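Local structure of uncharacterized protein VP1736 (Vibrio parahaemolyticus, 3LXQ) at residues F163-L168 / P240-V245; G130-R135 / D307-G312; M117-Q122 / K288-S293; Y254-G259 / V275-Y280; I64-T69 / T73-P78. The protein is of unknown function but carries a sulfatase-family domain of the alkaline phosphatase superfamily, an alpha/beta fold built round a large mixed beta-sheet. All coordinates share one frame; numbering follows the deposited sequence. Where two conformers were deposited one is given.

Contact 1. Residues F163-L168 / P240-V245; sequences FTIADL and PFFSLV
The first turn of helix 165-171 packs on strand 241-246 of the large mixed sheet through the ring of Phe242, which meets Ile165 and Ala166. Phe242 carries its CG anti to the backbone N (chi1 162°), which sends the ring out from the sheet to the helix. The Ile165 and Phe242 side chains cross at about a right angle, and Ile165 touches the ring with the end of its longer branch: CD1 lies 3.5 Å from Phe242 CZ, and CG1 follows at 4.0 Å from the same atom. Ala166 fills the neighbouring place with its backbone as much as its methyl, its CA being 3.9 Å from Phe242 CE2. No hydrogen bond crosses this buried, wholly apolar contact. The helix start is fixed instead from within its own segment: Thr164 OG1 accepts from Asp167 N at 3.1 Å, and, in the conformer given, Asp167 OD2 receives a weak bond from Thr164 N, completing a capping box. Thr164 OG1 is also bonded to Asn196 O. On the strand side, Leu88 and Ile90 of strand 87-93 and Thr176 of strand 175-180 also touch Phe242. Helix-on-sheet layering of this kind is that of the alpha/beta core of the alkaline phosphatase superfamily.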
# COMPACT_ATOMS: atom_id res chain seq x y z
N PHE A 163 1.65 -9.39 12.80
CA PHE A 163 1.24 -10.00 11.55
C PHE A 163 1.76 -9.26 10.32
O PHE A 163 1.57 -8.05 10.18
CB PHE A 163 -0.29 -10.20 11.43
CG PHE A 163 -0.68 -10.72 10.08
CD1 PHE A 163 -0.63 -12.08 9.80
CD2 PHE A 163 -0.95 -9.84 9.04
CE1 PHE A 163 -0.93 -12.56 8.53
CE2 PHE A 163 -1.24 -10.32 7.77
CZ PHE A 163 -1.25 -11.65 7.51
N THR A 164 2.45 -10.01 9.45
CA THR A 164 2.84 -9.53 8.12
C THR A 164 2.63 -10.66 7.09
O THR A 164 2.73 -11.84 7.44
CB THR A 164 4.34 -9.08 8.03
OG1 THR A 164 5.20 -10.22 8.18
CG2 THR A 164 4.68 -8.04 9.09
N ILE A 165 2.38 -10.30 5.83
CA ILE A 165 2.32 -11.31 4.77
C ILE A 165 3.71 -11.88 4.50
O ILE A 165 3.83 -12.96 3.91
CB ILE A 165 1.70 -10.79 3.44
CG1 ILE A 165 2.50 -9.61 2.88
CG2 ILE A 165 0.21 -10.45 3.63
CD1 ILE A 165 2.35 -9.42 1.36
N ALA A 166 4.75 -11.16 4.92
CA ALA A 166 6.12 -11.66 4.84
C ALA A 166 6.27 -12.94 5.62
O ALA A 166 6.72 -13.95 5.06
CB ALA A 166 7.12 -10.62 5.34
N ASP A 167 5.90 -12.91 6.91
CA ASP A 167 6.09 -14.12 7.70
C ASP A 167 5.05 -15.19 7.39
O ASP A 167 5.34 -16.39 7.56
CB ASP A 167 6.25 -13.83 9.20
CG ASP A 167 4.95 -13.70 9.92
OD1 ASP A 167 4.37 -14.75 10.30
OD2 ASP A 167 4.51 -12.55 10.13
N LEU A 168 3.89 -14.79 6.89
CA LEU A 168 2.88 -15.76 6.44
C LEU A 168 3.46 -16.55 5.27
O LEU A 168 3.48 -17.77 5.30
CB LEU A 168 1.55 -15.08 6.06
CG LEU A 168 0.39 -15.94 5.51
CD1 LEU A 168 -0.03 -17.06 6.48
CD2 LEU A 168 -0.82 -15.10 5.14
N PRO A 240 9.15 -20.28 -4.23
CA PRO A 240 8.42 -19.08 -4.56
C PRO A 240 8.97 -17.94 -3.69
O PRO A 240 9.31 -18.17 -2.52
CB PRO A 240 6.98 -19.42 -4.16
CG PRO A 240 7.12 -20.50 -3.13
CD PRO A 240 8.30 -21.30 -3.59
N PHE A 241 9.08 -16.75 -4.25
CA PHE A 241 9.58 -15.61 -3.49
C PHE A 241 8.57 -14.47 -3.39
O PHE A 241 7.74 -14.28 -4.29
CB PHE A 241 10.89 -15.08 -4.08
CG PHE A 241 10.79 -14.63 -5.52
CD1 PHE A 241 10.54 -13.31 -5.83
CD2 PHE A 241 10.98 -15.54 -6.56
CE1 PHE A 241 10.45 -12.89 -7.15
CE2 PHE A 241 10.90 -15.13 -7.89
CZ PHE A 241 10.64 -13.80 -8.18
N PHE A 242 8.67 -13.72 -2.29
CA PHE A 242 7.92 -12.48 -2.09
C PHE A 242 8.92 -11.34 -1.93
O PHE A 242 9.74 -11.35 -1.01
CB PHE A 242 7.01 -12.58 -0.85
CG PHE A 242 6.55 -11.23 -0.33
CD1 PHE A 242 5.85 -10.34 -1.15
CD2 PHE A 242 6.81 -10.85 0.99
CE1 PHE A 242 5.43 -9.09 -0.67
CE2 PHE A 242 6.39 -9.61 1.48
CZ PHE A 242 5.70 -8.73 0.64
N SER A 243 8.82 -10.36 -2.82
CA SER A 243 9.74 -9.24 -2.84
C SER A 243 9.05 -7.89 -2.72
O SER A 243 8.17 -7.55 -3.52
CB SER A 243 10.58 -9.30 -4.11
OG SER A 243 11.54 -8.25 -4.15
N LEU A 244 9.46 -7.11 -1.72
CA LEU A 244 9.08 -5.71 -1.60
C LEU A 244 10.23 -4.83 -2.09
O LEU A 244 11.31 -4.88 -1.54
CB LEU A 244 8.69 -5.35 -0.15
CG LEU A 244 8.47 -3.86 0.16
CD1 LEU A 244 7.32 -3.28 -0.65
CD2 LEU A 244 8.25 -3.62 1.64
N VAL A 245 9.97 -4.04 -3.13
CA VAL A 245 10.96 -3.18 -3.77
C VAL A 245 10.46 -1.75 -3.63
O VAL A 245 9.34 -1.45 -4.04
CB VAL A 245 11.08 -3.48 -5.27
CG1 VAL A 245 12.09 -2.56 -5.92
CG2 VAL A 245 11.44 -4.97 -5.54

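Contact 2. Residues G130-R135 / D307-G312; sequences GTRSVR and DARVFG
Two backbones without regular pairing approach at Thr131 and Arg309, whose CA atoms are 6.3 Å apart, just ahead of helix 133-141, with Arg132 at its N-cap position. One water joins the chains, donating to Gly130 O at 2.9 Å and accepting from Asp307 N at 3.0 Å. Farther out, Arg309 reaches to the residues just before the helix: its CD lies 3.8 Å from Thr131 O, and its side chain crosses that of Thr131 at about a right angle. The extended Arg132 chain brings its guanidinium up to that of Arg309, which approaches over its face, the two planes 56° apart. Arg309 NH2 comes to 3.2 Å from Arg132 NH2; both are donors and are not bonded. Arg132 NH1 is in a salt bridge with Asp383, a carboxylate that probably eases the approach of the two cations, while Phe311 CE1 lies over one face of the Arg309 guanidinium. Nearby, Asp307 is bonded to Gln99 and His320, and Ser133 OG to Glu94, Asp305 and His306. Such a cluster of acidic and histidine side chains, gathered in loops that follow sheet strands and at a helix start, is consistent with the region that holds the metal site in other members of the alkaline phosphatase superfamily.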
# COMPACT_ATOMS: atom_id res chain seq x y z
N GLY A 130 -2.50 6.51 4.67
CA GLY A 130 -1.67 7.56 5.28
C GLY A 130 -0.96 8.52 4.35
O GLY A 130 -1.22 8.55 3.13
N THR A 131 -0.07 9.33 4.95
CA THR A 131 0.74 10.32 4.25
C THR A 131 2.24 10.06 4.33
O THR A 131 3.02 10.76 3.69
CB THR A 131 0.48 11.73 4.79
OG1 THR A 131 0.85 11.80 6.18
CG2 THR A 131 -0.97 12.11 4.60
N ARG A 132 2.63 9.04 5.10
CA ARG A 132 4.05 8.78 5.33
C ARG A 132 4.46 7.43 4.78
O ARG A 132 3.65 6.52 4.69
CB ARG A 132 4.40 8.89 6.82
CG ARG A 132 4.21 10.31 7.41
CD ARG A 132 4.20 10.25 8.92
NE ARG A 132 4.29 11.56 9.55
CZ ARG A 132 3.25 12.29 9.95
NH1 ARG A 132 2.00 11.85 9.78
NH2 ARG A 132 3.45 13.47 10.52
N SER A 133 5.73 7.34 4.38
CA SER A 133 6.26 6.13 3.80
C SER A 133 6.05 4.89 4.66
O SER A 133 5.60 3.86 4.14
CB SER A 133 7.74 6.33 3.45
OG SER A 133 7.88 7.32 2.44
N VAL A 134 6.34 4.98 5.97
CA VAL A 134 6.16 3.80 6.83
C VAL A 134 4.71 3.33 6.89
O VAL A 134 4.47 2.14 7.05
CB VAL A 134 6.74 3.93 8.28
CG1 VAL A 134 8.27 3.86 8.26
CG2 VAL A 134 6.25 5.16 9.00
N ARG A 135 3.74 4.25 6.73
CA ARG A 135 2.32 3.84 6.72
C ARG A 135 1.96 3.12 5.42
O ARG A 135 1.14 2.18 5.43
CB ARG A 135 1.38 5.01 7.04
CG ARG A 135 -0.10 4.61 7.08
CD ARG A 135 -0.85 5.34 8.18
NE ARG A 135 -0.69 4.74 9.52
CZ ARG A 135 -0.82 5.44 10.65
NH1 ARG A 135 -1.06 6.74 10.57
NH2 ARG A 135 -0.71 4.87 11.84
N ASP A 307 0.67 9.96 -1.49
CA ASP A 307 0.86 11.10 -2.39
C ASP A 307 1.97 11.97 -1.81
O ASP A 307 2.29 11.86 -0.62
CB ASP A 307 -0.44 11.90 -2.48
CG ASP A 307 -0.41 13.03 -3.51
OD1 ASP A 307 0.51 13.11 -4.36
OD2 ASP A 307 -1.35 13.85 -3.47
N ALA A 308 2.57 12.82 -2.64
CA ALA A 308 3.46 13.85 -2.12
C ALA A 308 2.71 14.62 -1.03
O ALA A 308 1.57 15.05 -1.23
CB ALA A 308 3.90 14.78 -3.23
N ARG A 309 3.35 14.76 0.12
CA ARG A 309 2.78 15.45 1.28
C ARG A 309 2.19 16.83 0.95
O ARG A 309 2.75 17.59 0.18
CB ARG A 309 3.88 15.61 2.33
CG ARG A 309 3.39 15.65 3.78
CD ARG A 309 3.75 14.35 4.50
NE ARG A 309 3.82 14.57 5.94
CZ ARG A 309 4.94 14.50 6.67
NH1 ARG A 309 6.11 14.20 6.11
NH2 ARG A 309 4.88 14.72 7.97
N VAL A 310 1.03 17.12 1.52
CA VAL A 310 0.52 18.48 1.57
C VAL A 310 0.47 18.86 3.05
O VAL A 310 0.24 17.98 3.90
CB VAL A 310 -0.84 18.64 0.85
CG1 VAL A 310 -1.98 17.96 1.62
CG2 VAL A 310 -1.16 20.12 0.60
N PHE A 311 0.70 20.14 3.35
CA PHE A 311 0.79 20.64 4.72
C PHE A 311 -0.27 21.69 5.02
O PHE A 311 -0.66 22.47 4.15
CB PHE A 311 2.18 21.25 4.97
CG PHE A 311 3.30 20.25 4.89
CD1 PHE A 311 3.67 19.51 6.00
CD2 PHE A 311 3.97 20.03 3.68
CE1 PHE A 311 4.69 18.57 5.93
CE2 PHE A 311 4.99 19.09 3.59
CZ PHE A 311 5.36 18.36 4.72
N GLY A 312 -0.73 21.71 6.27
CA GLY A 312 -1.73 22.67 6.73
C GLY A 312 -3.02 22.60 5.94
O GLY A 312 -3.65 23.63 5.66
O HOH W 1 -1.31 10.20 0.69

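Contact 3. Residues M117-Q122 / K288-S293; sequences MQEGWQ and KAKKSS
Glu119 and Lys290 meet through a single salt bridge, in which Lys290 NZ donates to Glu119 OE2 at 2.6 Å. The carboxylate oxygen uses its syn lone pair, on the side of its partner oxygen, yet Glu119 OE1 stays 3.7 Å from Lys290 NZ, so the ammonium is gripped by one oxygen and not shared evenly. Both side chains run extended beyond CG to span a gap of 11.9 Å between the CA atoms of Glu119 and Lys290; their backbones make no contact. Each end has its own local bonding. Lys290 lies in a type I turn from Ala289 to Ser292, closed by Ser292 N to Ala289 O at 3.2 Å. On the other side, Gly120 pairs its backbone with Arg335, while Trp121 NE1 is bonded to Asp337 OD2. Neighbouring Lys288 sends its NZ to Asp228 of helix 220-234, and Ser293 N is bonded to Glu232 of the same helix. The bridge thus links the short loop between helix 111-118 and strand 121-127 to the end region of helix 271-289 at the protein surface, where solvent probably screens the charges and much of its strength should depend on the ionic surroundings.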
# COMPACT_ATOMS: atom_id res chain seq x y z
N MSE A 117 -0.72 0.48 -17.61
CA MSE A 117 -2.05 0.54 -17.00
C MSE A 117 -3.09 -0.13 -17.88
O MSE A 117 -3.97 -0.83 -17.38
CB MSE A 117 -2.47 1.99 -16.76
CG MSE A 117 -1.68 2.70 -15.67
SE MSE A 117 -2.59 2.70 -13.95
CE MSE A 117 -2.50 0.84 -13.51
N GLN A 118 -2.99 0.09 -19.19
CA GLN A 118 -3.89 -0.51 -20.16
C GLN A 118 -3.68 -2.03 -20.19
O GLN A 118 -4.59 -2.78 -20.53
CB GLN A 118 -3.67 0.07 -21.56
CG GLN A 118 -3.59 1.61 -21.66
CD GLN A 118 -4.67 2.35 -20.87
OE1 GLN A 118 -5.81 1.90 -20.76
NE2 GLN A 118 -4.29 3.50 -20.30
N GLU A 119 -2.48 -2.46 -19.82
CA GLU A 119 -2.10 -3.87 -19.91
C GLU A 119 -2.53 -4.70 -18.70
O GLU A 119 -2.30 -5.91 -18.68
CB GLU A 119 -0.60 -4.01 -20.16
CG GLU A 119 -0.17 -3.52 -21.55
CD GLU A 119 1.33 -3.34 -21.70
OE1 GLU A 119 1.74 -2.36 -22.37
OE2 GLU A 119 2.09 -4.16 -21.16
N GLY A 120 -3.17 -4.07 -17.70
CA GLY A 120 -3.57 -4.82 -16.51
C GLY A 120 -4.76 -4.35 -15.69
O GLY A 120 -5.64 -3.63 -16.17
N TRP A 121 -4.76 -4.78 -14.43
CA TRP A 121 -5.80 -4.44 -13.46
C TRP A 121 -5.47 -3.09 -12.79
O TRP A 121 -4.64 -3.01 -11.88
CB TRP A 121 -5.93 -5.58 -12.46
CG TRP A 121 -7.09 -5.50 -11.47
CD1 TRP A 121 -8.06 -4.54 -11.40
CD2 TRP A 121 -7.39 -6.45 -10.45
NE1 TRP A 121 -8.94 -4.83 -10.38
CE2 TRP A 121 -8.55 -6.00 -9.79
CE3 TRP A 121 -6.79 -7.64 -10.02
CZ2 TRP A 121 -9.11 -6.68 -8.71
CZ3 TRP A 121 -7.36 -8.32 -8.96
CH2 TRP A 121 -8.51 -7.84 -8.31
N GLN A 122 -6.11 -2.04 -13.29
CA GLN A 122 -5.84 -0.65 -12.91
C GLN A 122 -6.91 -0.24 -11.93
O GLN A 122 -8.10 -0.49 -12.16
CB GLN A 122 -5.89 0.22 -14.17
CG GLN A 122 -6.21 1.70 -13.96
CD GLN A 122 -6.46 2.44 -15.27
OE1 GLN A 122 -6.34 1.87 -16.36
NE2 GLN A 122 -6.80 3.73 -15.17
N LYS A 288 12.54 -5.38 -19.22
CA LYS A 288 13.35 -6.52 -18.84
C LYS A 288 12.46 -7.62 -18.31
O LYS A 288 12.63 -8.79 -18.67
CB LYS A 288 14.39 -6.10 -17.80
CG LYS A 288 15.30 -4.96 -18.27
CD LYS A 288 16.72 -5.07 -17.74
CE LYS A 288 16.81 -4.80 -16.24
NZ LYS A 288 18.13 -5.24 -15.69
N ALA A 289 11.50 -7.25 -17.47
CA ALA A 289 10.60 -8.19 -16.81
C ALA A 289 9.82 -9.06 -17.81
O ALA A 289 9.63 -10.26 -17.59
CB ALA A 289 9.63 -7.44 -15.90
N LYS A 290 9.38 -8.44 -18.90
CA LYS A 290 8.55 -9.11 -19.89
C LYS A 290 9.31 -10.11 -20.75
O LYS A 290 8.70 -10.96 -21.40
CB LYS A 290 7.86 -8.07 -20.77
CG LYS A 290 6.72 -7.33 -20.10
CD LYS A 290 6.28 -6.19 -20.99
CE LYS A 290 4.97 -5.60 -20.55
NZ LYS A 290 4.70 -4.31 -21.27
N LYS A 291 10.64 -10.01 -20.77
CA LYS A 291 11.47 -10.98 -21.49
C LYS A 291 12.29 -11.83 -20.50
O LYS A 291 13.33 -12.39 -20.85
CB LYS A 291 12.38 -10.27 -22.49
N SER A 292 11.78 -11.94 -19.27
CA SER A 292 12.49 -12.58 -18.16
C SER A 292 12.05 -14.03 -17.93
O SER A 292 11.06 -14.48 -18.51
CB SER A 292 12.27 -11.78 -16.87
OG SER A 292 10.92 -11.92 -16.41
N SER A 293 12.77 -14.73 -17.05
CA SER A 293 12.46 -16.13 -16.75
C SER A 293 11.47 -16.27 -15.60
O SER A 293 11.00 -17.38 -15.31
CB SER A 293 13.75 -16.93 -16.46
OG SER A 293 14.00 -17.04 -15.06

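Contact 4. Residues Y254-G259 / V275-Y280; sequences YEYPEG and VKYSDY
One face of the Tyr277 ring is covered by Tyr256 CB, which lies 4.0 Å from the ring centroid and 22° off its normal, a CH-pi contact. The two tyrosine rings themselves are near parallel, their planes 28° apart, but slid so far along one another that they barely overlap; the centroids are 5.6 Å apart. The side chains slide past each other in opposite directions, so each CB comes to rest against the other ring, Tyr256 CD1 being 3.7 Å from Tyr277 CB. Pro257 approaches the hydroxyl half of the Tyr277 ring obliquely, with its CD 3.9 Å from Tyr277 CE1. In fold terms, the loop between strand 241-246 and helix 271-289 turns back here and lays residues 256 and 257 against the helix that it leads into, as part of the connection out of the large mixed sheet. Tyr256 CG stands between its backbone N and carbonyl carbon (chi1 68°), which lets the ring slide past toward Tyr277 CB while its own CB stays over the Tyr277 face. The polar ends of both tyrosines are used elsewhere: Tyr256 OH bonds to His268 O, and the His268 ring stacks on that of Tyr256, while Tyr277 OH bonds to Ser219 OG and Glu221 N. Pro257 also touches Phe212.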
# COMPACT_ATOMS: atom_id res chain seq x y z
N TYR A 254 16.24 15.75 -5.15
CA TYR A 254 15.79 15.23 -6.47
C TYR A 254 16.94 14.95 -7.46
O TYR A 254 16.88 15.34 -8.63
CB TYR A 254 14.70 16.11 -7.11
CG TYR A 254 13.55 16.41 -6.18
CD1 TYR A 254 12.64 15.41 -5.81
CD2 TYR A 254 13.36 17.69 -5.66
CE1 TYR A 254 11.59 15.69 -4.96
CE2 TYR A 254 12.31 17.97 -4.80
CZ TYR A 254 11.43 16.96 -4.45
OH TYR A 254 10.39 17.23 -3.60
N GLU A 255 17.97 14.26 -6.97
CA GLU A 255 19.11 13.87 -7.79
C GLU A 255 18.70 12.67 -8.62
O GLU A 255 18.13 11.72 -8.08
CB GLU A 255 20.31 13.48 -6.92
CG GLU A 255 20.81 14.55 -5.94
CD GLU A 255 21.60 13.94 -4.78
OE1 GLU A 255 22.85 13.95 -4.83
OE2 GLU A 255 20.97 13.44 -3.83
N TYR A 256 19.00 12.73 -9.92
CA TYR A 256 18.79 11.63 -10.87
C TYR A 256 19.64 11.89 -12.13
O TYR A 256 19.94 13.05 -12.45
CB TYR A 256 17.30 11.47 -11.24
CG TYR A 256 16.76 12.62 -12.05
CD1 TYR A 256 16.77 12.57 -13.44
CD2 TYR A 256 16.29 13.78 -11.43
CE1 TYR A 256 16.31 13.64 -14.21
CE2 TYR A 256 15.82 14.86 -12.18
CZ TYR A 256 15.84 14.78 -13.58
OH TYR A 256 15.40 15.83 -14.35
N PRO A 257 20.03 10.81 -12.85
CA PRO A 257 20.79 10.90 -14.11
C PRO A 257 20.24 11.89 -15.16
O PRO A 257 19.03 12.10 -15.25
CB PRO A 257 20.70 9.47 -14.66
CG PRO A 257 20.62 8.62 -13.46
CD PRO A 257 19.87 9.41 -12.41
N GLU A 258 21.14 12.48 -15.94
CA GLU A 258 20.78 13.38 -17.04
C GLU A 258 20.52 12.61 -18.35
O GLU A 258 20.91 11.44 -18.48
CB GLU A 258 21.88 14.44 -17.26
CG GLU A 258 22.20 15.33 -16.05
CD GLU A 258 21.51 16.70 -16.07
OE1 GLU A 258 20.72 16.99 -17.00
OE2 GLU A 258 21.78 17.50 -15.14
N GLY A 259 19.86 13.27 -19.30
CA GLY A 259 19.58 12.70 -20.62
C GLY A 259 18.80 11.39 -20.66
O GLY A 259 19.03 10.55 -21.54
N VAL A 275 9.81 12.25 -10.56
CA VAL A 275 8.70 11.34 -10.87
C VAL A 275 8.85 10.79 -12.30
O VAL A 275 8.82 9.58 -12.51
CB VAL A 275 7.31 12.00 -10.67
CG1 VAL A 275 6.18 11.15 -11.27
CG2 VAL A 275 7.04 12.27 -9.18
N LYS A 276 9.05 11.69 -13.26
CA LYS A 276 9.21 11.28 -14.65
C LYS A 276 10.44 10.38 -14.83
O LYS A 276 10.37 9.41 -15.59
CB LYS A 276 9.27 12.47 -15.61
CG LYS A 276 9.16 12.08 -17.08
CD LYS A 276 8.87 13.26 -17.98
CE LYS A 276 8.47 12.79 -19.38
NZ LYS A 276 8.50 13.89 -20.39
N TYR A 277 11.53 10.68 -14.13
CA TYR A 277 12.68 9.77 -14.08
C TYR A 277 12.27 8.39 -13.55
O TYR A 277 12.57 7.37 -14.17
CB TYR A 277 13.88 10.31 -13.28
CG TYR A 277 14.90 9.21 -13.07
CD1 TYR A 277 15.74 8.82 -14.11
CD2 TYR A 277 14.94 8.48 -11.88
CE1 TYR A 277 16.64 7.77 -13.95
CE2 TYR A 277 15.83 7.43 -11.71
CZ TYR A 277 16.68 7.08 -12.75
OH TYR A 277 17.57 6.05 -12.59
N SER A 278 11.60 8.37 -12.39
CA SER A 278 11.14 7.12 -11.79
C SER A 278 10.24 6.31 -12.72
O SER A 278 10.33 5.08 -12.75
CB SER A 278 10.42 7.38 -10.47
OG SER A 278 10.07 6.15 -9.85
N ASP A 279 9.38 7.00 -13.47
CA ASP A 279 8.58 6.37 -14.53
C ASP A 279 9.44 5.70 -15.60
O ASP A 279 9.19 4.55 -15.98
CB ASP A 279 7.65 7.37 -15.21
CG ASP A 279 6.81 6.72 -16.30
OD1 ASP A 279 5.84 6.01 -15.94
OD2 ASP A 279 7.12 6.90 -17.50
N TYR A 280 10.43 6.44 -16.12
CA TYR A 280 11.37 5.89 -17.08
C TYR A 280 12.05 4.67 -16.48
O TYR A 280 12.25 3.67 -17.15
CB TYR A 280 12.41 6.94 -17.52
CG TYR A 280 13.75 6.32 -17.89
CD1 TYR A 280 14.03 5.94 -19.20
CD2 TYR A 280 14.73 6.10 -16.91
CE1 TYR A 280 15.26 5.36 -19.54
CE2 TYR A 280 15.95 5.52 -17.23
CZ TYR A 280 16.21 5.16 -18.54
OH TYR A 280 17.42 4.59 -18.84

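Contact 5. Residues I64-T69 / T73-P78; sequences IDFDPT and TMNSNP
Phe66 and Asn75 form a single beta bridge, a non-hydrogen-bonded antiparallel pair flanked by two bonds. Asp67 N donates to Met74 O at 2.9 Å, with the donor tilted 34° from the carbonyl plane, and Ser76 N donates to Asp65 O at 3.3 Å from above that carbonyl's plane. A CA-H...O contact supplements the first bond, Phe66 CA lying 3.2 Å from Met74 O. With CG beside the backbone N and anti to the carbonyl carbon (chi1 -77°), the Phe66 ring reaches residues 73-75: Asn75 CB sits over one face, and Thr73 O lies near its plane at the edge, 3.7 Å from Phe66 CE1. Alongside, Asp65 OD2 comes to 3.4 Å from Ser76 CB. In the next shell, Thr69 OG1 donates to Asp67 OD1 at 2.7 Å, which ties the carboxylate to Thr69, while Arg58 and Ser61 of helix 50-61 touch Phe66. Thr73 OG1 is bonded to Pro361 O. The whole is a short chain reversal with a single antiparallel bridge, leading into strand 75-77 of the small antiparallel sheet with 358-360.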
# COMPACT_ATOMS: atom_id res chain seq x y z
N ILE A 64 -15.30 -12.95 5.96
CA ILE A 64 -16.16 -14.04 6.37
C ILE A 64 -15.34 -15.10 7.11
O ILE A 64 -14.11 -15.07 7.07
CB ILE A 64 -16.94 -14.64 5.16
CG1 ILE A 64 -15.99 -15.01 4.01
CG2 ILE A 64 -17.98 -13.63 4.64
CD1 ILE A 64 -15.39 -16.41 4.10
N ASP A 65 -16.03 -16.02 7.79
CA ASP A 65 -15.42 -17.11 8.56
C ASP A 65 -14.48 -16.58 9.65
O ASP A 65 -13.32 -16.99 9.73
CB ASP A 65 -14.71 -18.14 7.63
CG ASP A 65 -14.45 -19.48 8.32
OD1 ASP A 65 -15.00 -19.74 9.41
OD2 ASP A 65 -13.67 -20.29 7.76
N PHE A 66 -15.01 -15.68 10.48
CA PHE A 66 -14.26 -15.10 11.60
C PHE A 66 -14.05 -16.13 12.72
O PHE A 66 -14.89 -17.00 12.93
CB PHE A 66 -14.98 -13.87 12.16
CG PHE A 66 -14.84 -12.62 11.33
CD1 PHE A 66 -13.69 -11.83 11.40
CD2 PHE A 66 -15.88 -12.20 10.49
CE1 PHE A 66 -13.56 -10.66 10.64
CE2 PHE A 66 -15.76 -11.02 9.73
CZ PHE A 66 -14.60 -10.25 9.80
N ASP A 67 -12.93 -16.02 13.43
CA ASP A 67 -12.63 -16.91 14.56
C ASP A 67 -11.98 -16.09 15.67
O ASP A 67 -10.76 -16.06 15.78
CB ASP A 67 -11.70 -18.05 14.11
CG ASP A 67 -11.39 -19.05 15.24
OD1 ASP A 67 -11.92 -18.89 16.36
OD2 ASP A 67 -10.60 -19.99 14.99
N PRO A 68 -12.80 -15.45 16.52
CA PRO A 68 -12.29 -14.48 17.49
C PRO A 68 -11.65 -15.08 18.74
O PRO A 68 -11.25 -14.34 19.65
CB PRO A 68 -13.54 -13.65 17.85
CG PRO A 68 -14.72 -14.35 17.20
CD PRO A 68 -14.24 -15.67 16.68
N THR A 69 -11.54 -16.41 18.79
CA THR A 69 -10.90 -17.11 19.91
C THR A 69 -9.39 -16.90 19.89
O THR A 69 -8.78 -16.71 20.94
CB THR A 69 -11.16 -18.63 19.89
OG1 THR A 69 -10.63 -19.20 18.69
CG2 THR A 69 -12.65 -18.94 20.01
N THR A 73 -10.33 -10.40 14.87
CA THR A 73 -10.67 -10.27 13.45
C THR A 73 -10.03 -11.36 12.59
O THR A 73 -10.02 -11.26 11.36
CB THR A 73 -10.38 -8.85 12.86
OG1 THR A 73 -8.97 -8.59 12.85
CG2 THR A 73 -11.09 -7.76 13.63
N MSE A 74 -9.50 -12.41 13.22
CA MSE A 74 -8.98 -13.55 12.47
C MSE A 74 -10.07 -14.08 11.54
O MSE A 74 -11.20 -14.26 11.97
CB MSE A 74 -8.49 -14.66 13.40
CG MSE A 74 -7.82 -15.81 12.67
SE MSE A 74 -5.97 -15.45 12.21
CE MSE A 74 -5.18 -16.06 13.90
N ASN A 75 -9.74 -14.28 10.27
CA ASN A 75 -10.71 -14.76 9.28
C ASN A 75 -10.05 -15.60 8.21
O ASN A 75 -8.88 -15.38 7.86
CB ASN A 75 -11.48 -13.59 8.63
CG ASN A 75 -10.58 -12.61 7.90
OD1 ASN A 75 -10.07 -11.64 8.48
ND2 ASN A 75 -10.38 -12.85 6.62
N SER A 76 -10.80 -16.55 7.67
CA SER A 76 -10.30 -17.41 6.62
C SER A 76 -10.82 -16.95 5.27
O SER A 76 -12.02 -16.77 5.08
CB SER A 76 -10.70 -18.86 6.86
OG SER A 76 -9.97 -19.39 7.95
N ASN A 77 -9.89 -16.79 4.34
CA ASN A 77 -10.22 -16.42 2.99
C ASN A 77 -9.48 -17.33 2.02
O ASN A 77 -8.25 -17.26 1.92
CB ASN A 77 -9.86 -14.95 2.73
CG ASN A 77 -10.30 -14.48 1.36
OD1 ASN A 77 -9.53 -13.87 0.59
ND2 ASN A 77 -11.54 -14.77 1.03
N PRO A 78 -10.22 -18.21 1.30
CA PRO A 78 -9.52 -19.03 0.31
C PRO A 78 -9.16 -18.21 -0.93
O PRO A 78 -9.91 -17.33 -1.36
CB PRO A 78 -10.53 -20.15 -0.03
CG PRO A 78 -11.85 -19.76 0.61
CD PRO A 78 -11.68 -18.43 1.30

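Contacts 1 and 4 are buried and rest on rings: Phe242 against aliphatic groups in the first, two slipped tyrosines in the other. Contact 3 lies at the surface and depends on one ion pair, whereas contacts 2 and 5 are partly buried, the former mixing a water bridge with like charges and the latter relying on backbone bonds. Helix 271-289 serves both contacts 3 and 4, about 21 Å apart between centres, and contacts 1 and 3 reach the same mixed sheet. Contacts 1 to 4 all belong to the sulfatase-like part of the chain. Contact 5 joins residues close in sequence, and its centre is about 44 Å from that of contact 4.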